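Periplasmic binding protein (Veillonella parvula, PDB 4N01) probably binds a metal chelate, such as an iron siderophore or cobalamin-like ligand, in the periplasm and delivers it to an ABC importer. Local coordinates at residues Asp215-Glu226 with Leu245-Trp256; Glu93-Gln101 with Lys310-Arg319. All coordinates share one frame; numbering follows the deposited sequence. Where two conformers were deposited one is given.

In the fold
From the N terminus the chain first builds a lobe around the parallel sheet that holds strands 66-68 and 86-90, and the loop 93-101 leaves strand 86-90 there. It then runs through helices 165-178 and 182-203 into a second lobe with its own parallel sheet. Just past strand 209-214 of that sheet, contact 1 closes a short loop of 18 residues by pairing strands 221-224 and 251-253. Contact 2 closes a far longer loop, of 208 residues, and contact 1 falls wholly within it. Contact 1 is internal to the second lobe, whereas contact 2 ties the lobes together. The two meet where Trp-251 packs on Leu-311 and Ile-314.

Contact 1 of 2, residues Asp215-Glu226 with Leu245-Trp256; sequences DSEDGQPFTAFE and LGVDKTWAKGSW
Thr-223 and Ala-252 form the hydrogen-bonded pair at the middle of a short antiparallel ladder between strands 221-224 and 251-253, with Phe-222/Lys-253 and Ala-224/Trp-251 as the non-hydrogen-bonded pairs on either side. Backbone bonds continue beyond the ladder at both ends: Gly-254 N gives Pro-221 O a nearly straight bond (2.8 Å, 176°), and Glu-226 N reaches Lys-249 O at 2.9 Å.

Three aliphatic groups sit over aromatic faces. Pro-221 CD lies 3.7 Å from the centroid of the five-membered ring of Trp-256, almost on its normal, while Glu-217 (OE2 salt-bridged to Lys-288, OE1 bonded to Tyr-214 OH) brings OE1 to that indole's edge. Ala-224 CB makes a CH-pi contact over the six-membered ring of Trp-251, 3.8 Å from its centroid. Val-247 CG1 leans over Phe-225, 4.0 Å from the ring centroid, and Ala-252 O meets the edge of the same ring at CE2, 3.4 Å away.

A further polar contact is made by Glu-226. A bend at chi2 (-60°) curls its carboxylate toward the loop 244-247. OE2 takes a bond from Gly-244 N and from two waters, one accepting from Leu-245 N and Val-247 N, the other from Gly-246 N; OE1 is bonded to Ser-243. With four successive peptide N-H groups turned to it directly or through water, this carboxylate is probably held as the anion.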
loop_
_atom_site.group_PDB
_atom_site.type_symbol
_atom_site.label_atom_id
_atom_site.label_comp_id
_atom_site.label_asym_id
_atom_site.label_seq_id
_atom_site.Cartn_x
_atom_site.Cartn_y
_atom_site.Cartn_z
ATOM N N ASP A 215 -10.873 -2.814 8.798
ATOM C CA ASP A 215 -10.245 -3.868 8.009
ATOM C C ASP A 215 -10.995 -5.172 8.176
ATOM O O ASP A 215 -11.295 -5.874 7.198
ATOM C CB ASP A 215 -8.802 -4.081 8.440
ATOM C CG ASP A 215 -8.146 -5.222 7.694
ATOM O OD1 ASP A 215 -7.524 -4.965 6.640
ATOM O OD2 ASP A 215 -8.262 -6.387 8.146
ATOM N N SER A 216 -11.280 -5.500 9.431
ATOM C CA SER A 216 -11.918 -6.753 9.787
ATOM C C SER A 216 -12.218 -6.696 11.277
ATOM O O SER A 216 -11.868 -5.724 11.949
ATOM C CB SER A 216 -10.986 -7.921 9.485
ATOM O OG SER A 216 -9.730 -7.736 10.120
ATOM N N GLU A 217 -12.864 -7.727 11.802
ATOM C CA GLU A 217 -13.061 -7.797 13.242
ATOM C C GLU A 217 -12.950 -9.225 13.733
ATOM O O GLU A 217 -13.229 -10.171 12.999
ATOM C CB GLU A 217 -14.404 -7.183 13.665
ATOM C CG GLU A 217 -15.629 -7.997 13.270
ATOM C CD GLU A 217 -16.924 -7.434 13.849
ATOM O OE1 GLU A 217 -17.326 -6.309 13.469
ATOM O OE2 GLU A 217 -17.548 -8.116 14.692
ATOM N N ASP A 218 -12.510 -9.372 14.976
ATOM C CA ASP A 218 -12.478 -10.667 15.645
ATOM C C ASP A 218 -12.779 -10.332 17.092
ATOM O O ASP A 218 -11.881 -10.319 17.939
ATOM C CB ASP A 218 -11.099 -11.316 15.505
ATOM C CG ASP A 218 -11.137 -12.819 15.705
ATOM O OD1 ASP A 218 -12.169 -13.438 15.369
ATOM O OD2 ASP A 218 -10.135 -13.385 16.192
ATOM N N GLY A 219 -14.047 -10.031 17.365
ATOM C CA GLY A 219 -14.439 -9.462 18.641
ATOM C C GLY A 219 -14.241 -7.955 18.616
ATOM O O GLY A 219 -15.206 -7.188 18.674
ATOM N N GLN A 220 -12.981 -7.535 18.534
ATOM C CA GLN A 220 -12.627 -6.124 18.397
ATOM C C GLN A 220 -12.356 -5.797 16.933
ATOM O O GLN A 220 -11.982 -6.678 16.161
ATOM C CB GLN A 220 -11.359 -5.821 19.197
ATOM C CG GLN A 220 -11.530 -5.769 20.700
ATOM C CD GLN A 220 -10.242 -5.366 21.389
ATOM O OE1 GLN A 220 -10.122 -4.256 21.907
ATOM N NE2 GLN A 220 -9.264 -6.265 21.383
ATOM N N PRO A 221 -12.534 -4.526 16.543
ATOM C CA PRO A 221 -12.172 -4.189 15.158
ATOM C C PRO A 221 -10.657 -4.057 14.983
ATOM O O PRO A 221 -9.956 -3.650 15.916
ATOM C CB PRO A 221 -12.860 -2.836 14.940
ATOM C CG PRO A 221 -12.888 -2.222 16.286
ATOM C CD PRO A 221 -13.073 -3.361 17.272
ATOM N N PHE A 222 -10.166 -4.426 13.802
ATOM C CA PHE A 222 -8.772 -4.231 13.423
ATOM C C PHE A 222 -8.764 -3.018 12.518
ATOM O O PHE A 222 -9.523 -2.958 11.540
ATOM C CB PHE A 222 -8.290 -5.471 12.669
ATOM C CG PHE A 222 -6.797 -5.552 12.491
ATOM C CD1 PHE A 222 -5.968 -5.857 13.564
ATOM C CD2 PHE A 222 -6.227 -5.365 11.237
ATOM C CE1 PHE A 222 -4.589 -5.956 13.395
ATOM C CE2 PHE A 222 -4.849 -5.455 11.058
ATOM C CZ PHE A 222 -4.030 -5.749 12.138
ATOM N N THR A 223 -7.914 -2.045 12.831
ATOM C CA THR A 223 -8.019 -0.739 12.194
ATOM C C THR A 223 -6.665 -0.051 11.998
ATOM O O THR A 223 -5.637 -0.530 12.475
ATOM C CB THR A 223 -8.949 0.160 13.014
ATOM O OG1 THR A 223 -9.198 1.381 12.309
ATOM C CG2 THR A 223 -8.322 0.474 14.364
ATOM N N ALA A 224 -6.660 1.066 11.271
ATOM C CA ALA A 224 -5.417 1.795 11.035
ATOM C C ALA A 224 -5.272 2.937 12.039
ATOM O O ALA A 224 -6.252 3.620 12.376
ATOM C CB ALA A 224 -5.372 2.328 9.599
ATOM N N PHE A 225 -4.052 3.148 12.524
ATOM C CA PHE A 225 -3.805 4.203 13.512
ATOM C C PHE A 225 -2.944 5.321 12.940
ATOM O O PHE A 225 -3.444 6.407 12.641
ATOM C CB PHE A 225 -3.191 3.625 14.807
ATOM C CG PHE A 225 -4.175 2.822 15.637
ATOM C CD1 PHE A 225 -4.814 3.391 16.738
ATOM C CD2 PHE A 225 -4.465 1.500 15.313
ATOM C CE1 PHE A 225 -5.723 2.645 17.514
ATOM C CE2 PHE A 225 -5.374 0.758 16.074
ATOM C CZ PHE A 225 -6.007 1.336 17.169
ATOM N N GLU A 226 -1.654 5.057 12.790
ATOM C CA GLU A 226 -0.737 6.090 12.314
ATOM C C GLU A 226 -0.068 5.656 11.021
ATOM O O GLU A 226 -0.149 4.494 10.633
ATOM C CB GLU A 226 0.336 6.404 13.377
ATOM C CG GLU A 226 -0.222 6.879 14.735
ATOM C CD GLU A 226 -1.059 8.157 14.668
ATOM O OE1 GLU A 226 -1.034 8.861 13.630
ATOM O OE2 GLU A 226 -1.748 8.476 15.671
ATOM N N LEU A 245 -4.146 9.219 18.911
ATOM C CA LEU A 245 -4.489 8.582 20.195
ATOM C C LEU A 245 -3.282 7.956 20.903
ATOM O O LEU A 245 -3.436 7.245 21.896
ATOM C CB LEU A 245 -5.576 7.523 19.999
ATOM C CG LEU A 245 -6.879 8.014 19.361
ATOM C CD1 LEU A 245 -7.887 6.887 19.311
ATOM C CD2 LEU A 245 -7.452 9.208 20.128
ATOM N N GLY A 246 -2.085 8.213 20.383
ATOM C CA GLY A 246 -0.870 7.737 21.018
ATOM C C GLY A 246 -0.492 6.313 20.658
ATOM O O GLY A 246 0.369 5.715 21.301
ATOM N N VAL A 247 -1.129 5.758 19.631
ATOM C CA VAL A 247 -0.814 4.399 19.208
ATOM C C VAL A 247 0.095 4.437 17.986
ATOM O O VAL A 247 -0.373 4.633 16.864
ATOM C CB VAL A 247 -2.090 3.602 18.868
ATOM C CG1 VAL A 247 -1.730 2.162 18.532
ATOM C CG2 VAL A 247 -3.087 3.646 20.035
ATOM N N ASP A 248 1.393 4.250 18.198
ATOM C CA ASP A 248 2.363 4.396 17.104
ATOM C C ASP A 248 2.474 3.117 16.273
ATOM O O ASP A 248 3.521 2.473 16.239
ATOM C CB ASP A 248 3.729 4.805 17.656
ATOM C CG ASP A 248 4.718 5.172 16.570
ATOM O OD1 ASP A 248 4.291 5.477 15.431
ATOM O OD2 ASP A 248 5.935 5.161 16.853
ATOM N N LYS A 249 1.384 2.755 15.603
ATOM C CA LYS A 249 1.352 1.546 14.778
ATOM C C LYS A 249 0.557 1.810 13.519
ATOM O O LYS A 249 -0.374 2.613 13.534
ATOM C CB LYS A 249 0.678 0.410 15.550
ATOM C CG LYS A 249 1.425 -0.013 16.799
ATOM C CD LYS A 249 0.667 -1.089 17.553
ATOM C CE LYS A 249 1.495 -1.584 18.723
ATOM N NZ LYS A 249 2.911 -1.759 18.299
ATOM N N THR A 250 0.908 1.134 12.429
ATOM C CA THR A 250 0.113 1.265 11.219
ATOM C C THR A 250 -1.256 0.614 11.422
ATOM O O THR A 250 -2.275 1.205 11.083
ATOM C CB THR A 250 0.799 0.628 10.004
ATOM O OG1 THR A 250 1.255 -0.683 10.347
ATOM C CG2 THR A 250 1.985 1.465 9.555
ATOM N N TRP A 251 -1.260 -0.607 11.967
ATOM C CA TRP A 251 -2.484 -1.405 12.138
ATOM C C TRP A 251 -2.470 -2.147 13.469
ATOM O O TRP A 251 -1.440 -2.675 13.868
ATOM C CB TRP A 251 -2.610 -2.456 11.021
ATOM C CG TRP A 251 -2.673 -1.874 9.631
ATOM C CD1 TRP A 251 -1.616 -1.606 8.802
ATOM C CD2 TRP A 251 -3.857 -1.474 8.916
ATOM N NE1 TRP A 251 -2.072 -1.067 7.616
ATOM C CE2 TRP A 251 -3.443 -0.980 7.661
ATOM C CE3 TRP A 251 -5.227 -1.507 9.208
ATOM C CZ2 TRP A 251 -4.351 -0.511 6.701
ATOM C CZ3 TRP A 251 -6.125 -1.038 8.259
ATOM C CH2 TRP A 251 -5.680 -0.551 7.015
ATOM N N ALA A 252 -3.620 -2.215 14.133
ATOM C CA ALA A 252 -3.731 -2.962 15.383
ATOM C C ALA A 252 -5.188 -3.087 15.741
ATOM O O ALA A 252 -6.044 -2.480 15.108
ATOM C CB ALA A 252 -2.992 -2.249 16.512
ATOM N N LYS A 253 -5.463 -3.857 16.780
ATOM C CA LYS A 253 -6.820 -3.965 17.283
ATOM C C LYS A 253 -7.226 -2.678 17.987
ATOM O O LYS A 253 -6.430 -2.087 18.709
ATOM C CB LYS A 253 -6.935 -5.146 18.250
ATOM C CG LYS A 253 -7.182 -6.490 17.578
ATOM C CD LYS A 253 -7.989 -7.416 18.493
ATOM C CE LYS A 253 -8.388 -8.708 17.786
ATOM N NZ LYS A 253 -7.201 -9.535 17.449
ATOM N N GLY A 254 -8.462 -2.246 17.765
ATOM C CA GLY A 254 -9.019 -1.104 18.476
ATOM C C GLY A 254 -10.158 -1.593 19.362
ATOM O O GLY A 254 -10.446 -2.791 19.405
ATOM N N SER A 255 -10.791 -0.660 20.071
ATOM C CA SER A 255 -11.989 -0.953 20.847
ATOM C C SER A 255 -13.168 -0.233 20.214
ATOM O O SER A 255 -13.028 0.906 19.760
ATOM C CB SER A 255 -11.818 -0.490 22.293
ATOM O OG SER A 255 -10.928 -1.340 22.997
ATOM N N TRP A 256 -14.323 -0.891 20.164
ATOM C CA TRP A 256 -15.528 -0.240 19.668
ATOM C C TRP A 256 -15.883 0.983 20.523
ATOM O O TRP A 256 -16.432 1.944 20.009
ATOM C CB TRP A 256 -16.718 -1.211 19.642
ATOM C CG TRP A 256 -16.711 -2.215 18.498
ATOM C CD1 TRP A 256 -16.756 -3.578 18.605
ATOM C CD2 TRP A 256 -16.671 -1.930 17.086
ATOM N NE1 TRP A 256 -16.741 -4.156 17.349
ATOM C CE2 TRP A 256 -16.684 -3.164 16.406
ATOM C CE3 TRP A 256 -16.608 -0.745 16.338
ATOM C CZ2 TRP A 256 -16.655 -3.252 15.015
ATOM C CZ3 TRP A 256 -16.575 -0.836 14.957
ATOM C CH2 TRP A 256 -16.598 -2.077 14.311
HETATM O O HOH W 1 -3.098 6.879 17.518
HETATM O O HOH W 2 -1.927 3.172 9.097
HETATM O O HOH W 3 -0.751 9.402 18.094
#

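Contact 2 of 2, residues Glu93-Gln101 with Lys310-Arg319; sequences EEEIYPPLQ and KLSEITPGVR
Glu-94, Tyr-97 and Arg-319 carry a bridge between the two lobes of a periplasmic-binding-protein fold, where the loop after strand 86-90 meets the segment after strand 306-309. Glu-94 extends toward the first turn of the weakly bonded helix 311-314. Ser-312 N donates to Glu-94 OE2 at 3.2 Å from the syn side, out of the carboxylate plane. In one of two conformers, Ser-312 OG comes to Glu-94 OE1 at 2.7 Å from above that plane. A long salt bridge adds to this grip: Glu-94 OE1 stands 3.6 Å from Arg-319 NH1, well off the guanidinium plane.

Arg-319, extended from CG to NE, lies alongside Tyr-97, the two chains pointing opposite ways. Its CG rests over the phenol, 3.9 Å from the ring centroid, with Pro-99 CD on the opposite face. Tyr-97 CB lies over one face of the guanidinium, and chi1 of -164°, with CG anti to the backbone N, turns the ring under arginine CG and CD. Val-318 CG2 touches Tyr-97 CD2 obliquely and Leu-100 CD1 at 4.0 Å.

The guanidinium is fixed by Arg-319 NH2, which donates to Glu-95 O at 3.0 Å, in the planes of both groups, and salt-bridges Glu-75 OE2. That oxygen also accepts from Tyr-97 N, so two donors lie close together. One water joins the ends, donating to Glu-94 OE1 and Glu-95 O and accepting from Arg-319 NH1.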
loop_
_atom_site.group_PDB
_atom_site.type_symbol
_atom_site.label_atom_id
_atom_site.label_comp_id
_atom_site.label_asym_id
_atom_site.label_seq_id
_atom_site.Cartn_x
_atom_site.Cartn_y
_atom_site.Cartn_z
ATOM N N GLU A 93 -2.041 -10.633 -3.896
ATOM C CA GLU A 93 -3.088 -10.585 -2.858
ATOM C C GLU A 93 -4.481 -10.302 -3.398
ATOM O O GLU A 93 -5.483 -10.663 -2.780
ATOM C CB GLU A 93 -2.763 -9.511 -1.811
ATOM C CG GLU A 93 -1.519 -9.778 -0.992
ATOM C CD GLU A 93 -1.132 -8.591 -0.130
ATOM O OE1 GLU A 93 -2.039 -7.930 0.434
ATOM O OE2 GLU A 93 0.082 -8.310 -0.024
ATOM N N GLU A 94 -4.546 -9.624 -4.537
ATOM C CA GLU A 94 -5.821 -9.196 -5.110
ATOM C C GLU A 94 -5.609 -8.962 -6.592
ATOM O O GLU A 94 -4.476 -9.069 -7.067
ATOM C CB GLU A 94 -6.318 -7.914 -4.420
ATOM C CG GLU A 94 -5.248 -6.844 -4.209
ATOM C CD GLU A 94 -5.796 -5.540 -3.612
ATOM O OE1 GLU A 94 -6.420 -4.755 -4.367
ATOM O OE2 GLU A 94 -5.595 -5.283 -2.392
ATOM N N GLU A 95 -6.684 -8.649 -7.324
ATOM C CA GLU A 95 -6.582 -8.380 -8.761
ATOM C C GLU A 95 -5.523 -7.319 -9.034
ATOM O O GLU A 95 -5.474 -6.290 -8.357
ATOM C CB GLU A 95 -7.928 -7.915 -9.340
ATOM C CG GLU A 95 -7.903 -7.660 -10.856
ATOM C CD GLU A 95 -9.119 -6.894 -11.369
ATOM O OE1 GLU A 95 -9.689 -6.077 -10.612
ATOM O OE2 GLU A 95 -9.502 -7.102 -12.541
ATOM N N ILE A 96 -4.672 -7.582 -10.020
ATOM C CA ILE A 96 -3.627 -6.635 -10.404
ATOM C C ILE A 96 -4.304 -5.363 -10.911
ATOM O O ILE A 96 -5.335 -5.436 -11.575
ATOM C CB ILE A 96 -2.747 -7.234 -11.516
ATOM C CG1 ILE A 96 -2.090 -8.521 -11.003
ATOM C CG2 ILE A 96 -1.691 -6.229 -11.989
ATOM C CD1 ILE A 96 -1.291 -8.330 -9.733
ATOM N N TYR A 97 -3.762 -4.205 -10.550
ATOM C CA TYR A 97 -4.256 -2.921 -11.047
ATOM C C TYR A 97 -4.393 -3.019 -12.572
ATOM O O TYR A 97 -3.417 -3.312 -13.268
ATOM C CB TYR A 97 -3.244 -1.842 -10.653
ATOM C CG TYR A 97 -3.738 -0.422 -10.726
ATOM C CD1 TYR A 97 -4.975 -0.065 -10.199
ATOM C CD2 TYR A 97 -2.951 0.575 -11.295
ATOM C CE1 TYR A 97 -5.426 1.247 -10.254
ATOM C CE2 TYR A 97 -3.393 1.885 -11.356
ATOM C CZ TYR A 97 -4.628 2.213 -10.834
ATOM O OH TYR A 97 -5.082 3.510 -10.884
ATOM N N PRO A 98 -5.611 -2.816 -13.094
ATOM C CA PRO A 98 -5.902 -3.156 -14.497
ATOM C C PRO A 98 -4.944 -2.585 -15.556
ATOM O O PRO A 98 -4.617 -3.324 -16.489
ATOM C CB PRO A 98 -7.340 -2.660 -14.683
ATOM C CG PRO A 98 -7.941 -2.852 -13.329
ATOM C CD PRO A 98 -6.838 -2.441 -12.366
ATOM N N PRO A 99 -4.469 -1.332 -15.409
ATOM C CA PRO A 99 -3.496 -0.875 -16.414
ATOM C C PRO A 99 -2.202 -1.698 -16.452
ATOM O O PRO A 99 -1.455 -1.608 -17.427
ATOM C CB PRO A 99 -3.178 0.559 -15.968
ATOM C CG PRO A 99 -4.403 1.001 -15.228
ATOM C CD PRO A 99 -4.887 -0.231 -14.512
ATOM N N LEU A 100 -1.944 -2.495 -15.419
ATOM C CA LEU A 100 -0.662 -3.203 -15.307
ATOM C C LEU A 100 -0.792 -4.705 -15.572
ATOM O O LEU A 100 0.198 -5.432 -15.531
ATOM C CB LEU A 100 -0.060 -2.989 -13.912
ATOM C CG LEU A 100 0.142 -1.534 -13.467
ATOM C CD1 LEU A 100 0.695 -1.470 -12.049
ATOM C CD2 LEU A 100 1.065 -0.825 -14.441
ATOM N N GLN A 101 -2.008 -5.163 -15.851
ATOM C CA GLN A 101 -2.272 -6.595 -16.030
ATOM C C GLN A 101 -1.485 -7.202 -17.184
ATOM O O GLN A 101 -0.894 -8.282 -17.048
ATOM C CB GLN A 101 -3.769 -6.854 -16.242
ATOM C CG GLN A 101 -4.128 -8.334 -16.380
ATOM C CD GLN A 101 -3.986 -9.098 -15.072
ATOM O OE1 GLN A 101 -4.697 -8.825 -14.097
ATOM N NE2 GLN A 101 -3.060 -10.057 -15.042
ATOM N N LYS A 310 -10.020 -1.264 -1.613
ATOM C CA LYS A 310 -9.087 -2.377 -1.540
ATOM C C LYS A 310 -7.913 -1.910 -0.704
ATOM O O LYS A 310 -7.558 -0.729 -0.731
ATOM C CB LYS A 310 -8.589 -2.762 -2.929
ATOM C CG LYS A 310 -9.703 -3.167 -3.885
ATOM C CD LYS A 310 -10.416 -4.414 -3.392
ATOM C CE LYS A 310 -9.515 -5.633 -3.540
ATOM N NZ LYS A 310 -10.186 -6.892 -3.059
ATOM N N LEU A 311 -7.302 -2.833 0.029
ATOM C CA LEU A 311 -6.153 -2.495 0.870
ATOM C C LEU A 311 -5.016 -1.901 0.029
ATOM O O LEU A 311 -4.287 -1.026 0.498
ATOM C CB LEU A 311 -5.674 -3.745 1.606
ATOM C CG LEU A 311 -4.624 -3.551 2.696
ATOM C CD1 LEU A 311 -5.216 -2.762 3.851
ATOM C CD2 LEU A 311 -4.092 -4.903 3.161
ATOM N N SER A 312 -4.881 -2.366 -1.209
ATOM C CA SER A 312 -3.848 -1.871 -2.124
ATOM C C SER A 312 -3.991 -0.379 -2.430
ATOM O O SER A 312 -3.020 0.274 -2.826
ATOM C CB SER A 312 -3.890 -2.646 -3.432
ATOM O OG SER A 312 -5.108 -2.388 -4.112
ATOM N N GLU A 313 -5.203 0.147 -2.253
ATOM C CA GLU A 313 -5.506 1.540 -2.561
ATOM C C GLU A 313 -5.094 2.494 -1.462
ATOM O O GLU A 313 -4.856 3.675 -1.720
ATOM C CB GLU A 313 -7.017 1.701 -2.808
ATOM C CG GLU A 313 -7.474 1.122 -4.145
ATOM C CD GLU A 313 -8.982 1.164 -4.324
ATOM O OE1 GLU A 313 -9.721 1.068 -3.313
ATOM O OE2 GLU A 313 -9.437 1.302 -5.480
ATOM N N ILE A 314 -5.022 1.988 -0.235
ATOM C CA ILE A 314 -4.715 2.842 0.922
ATOM C C ILE A 314 -3.389 2.503 1.590
ATOM O O ILE A 314 -3.081 3.004 2.673
ATOM C CB ILE A 314 -5.852 2.826 1.987
ATOM C CG1 ILE A 314 -6.187 1.388 2.402
ATOM C CG2 ILE A 314 -7.079 3.544 1.460
ATOM C CD1 ILE A 314 -7.130 1.298 3.600
ATOM N N THR A 315 -2.613 1.639 0.939
ATOM C CA THR A 315 -1.267 1.311 1.385
ATOM C C THR A 315 -0.300 1.643 0.232
ATOM O O THR A 315 -0.749 1.875 -0.899
ATOM C CB THR A 315 -1.168 -0.162 1.812
ATOM O OG1 THR A 315 -1.606 -0.988 0.730
ATOM C CG2 THR A 315 -2.044 -0.405 3.042
ATOM N N PRO A 316 1.014 1.690 0.510
ATOM C CA PRO A 316 1.955 2.176 -0.508
ATOM C C PRO A 316 1.876 1.392 -1.818
ATOM O O PRO A 316 1.653 0.182 -1.792
ATOM C CB PRO A 316 3.313 1.945 0.148
ATOM C CG PRO A 316 3.035 2.136 1.615
ATOM C CD PRO A 316 1.676 1.513 1.820
ATOM N N GLY A 317 2.054 2.079 -2.944
ATOM C CA GLY A 317 1.954 1.447 -4.251
ATOM C C GLY A 317 1.779 2.502 -5.323
ATOM O O GLY A 317 2.373 3.577 -5.235
ATOM N N VAL A 318 0.962 2.209 -6.330
ATOM C CA VAL A 318 0.799 3.124 -7.454
ATOM C C VAL A 318 -0.648 3.561 -7.592
ATOM O O VAL A 318 -0.994 4.270 -8.526
ATOM C CB VAL A 318 1.268 2.486 -8.776
ATOM C CG1 VAL A 318 2.736 2.104 -8.679
ATOM C CG2 VAL A 318 0.408 1.270 -9.097
ATOM N N ARG A 319 -1.492 3.155 -6.641
ATOM C CA ARG A 319 -2.925 3.399 -6.780
ATOM C C ARG A 319 -3.436 4.574 -5.967
ATOM O O ARG A 319 -4.626 4.899 -6.048
ATOM C CB ARG A 319 -3.724 2.168 -6.350
ATOM C CG ARG A 319 -3.301 0.863 -7.011
ATOM C CD ARG A 319 -4.325 -0.190 -6.650
ATOM N NE ARG A 319 -3.898 -1.530 -7.027
ATOM C CZ ARG A 319 -4.729 -2.548 -7.211
ATOM N NH1 ARG A 319 -6.045 -2.371 -7.086
ATOM N NH2 ARG A 319 -4.247 -3.736 -7.534
HETATM O O HOH W 4 -8.290 -9.011 -1.681
HETATM O O HOH W 5 -7.438 -5.072 -6.770
HETATM O O HOH W 6 -9.242 -8.828 -5.735
#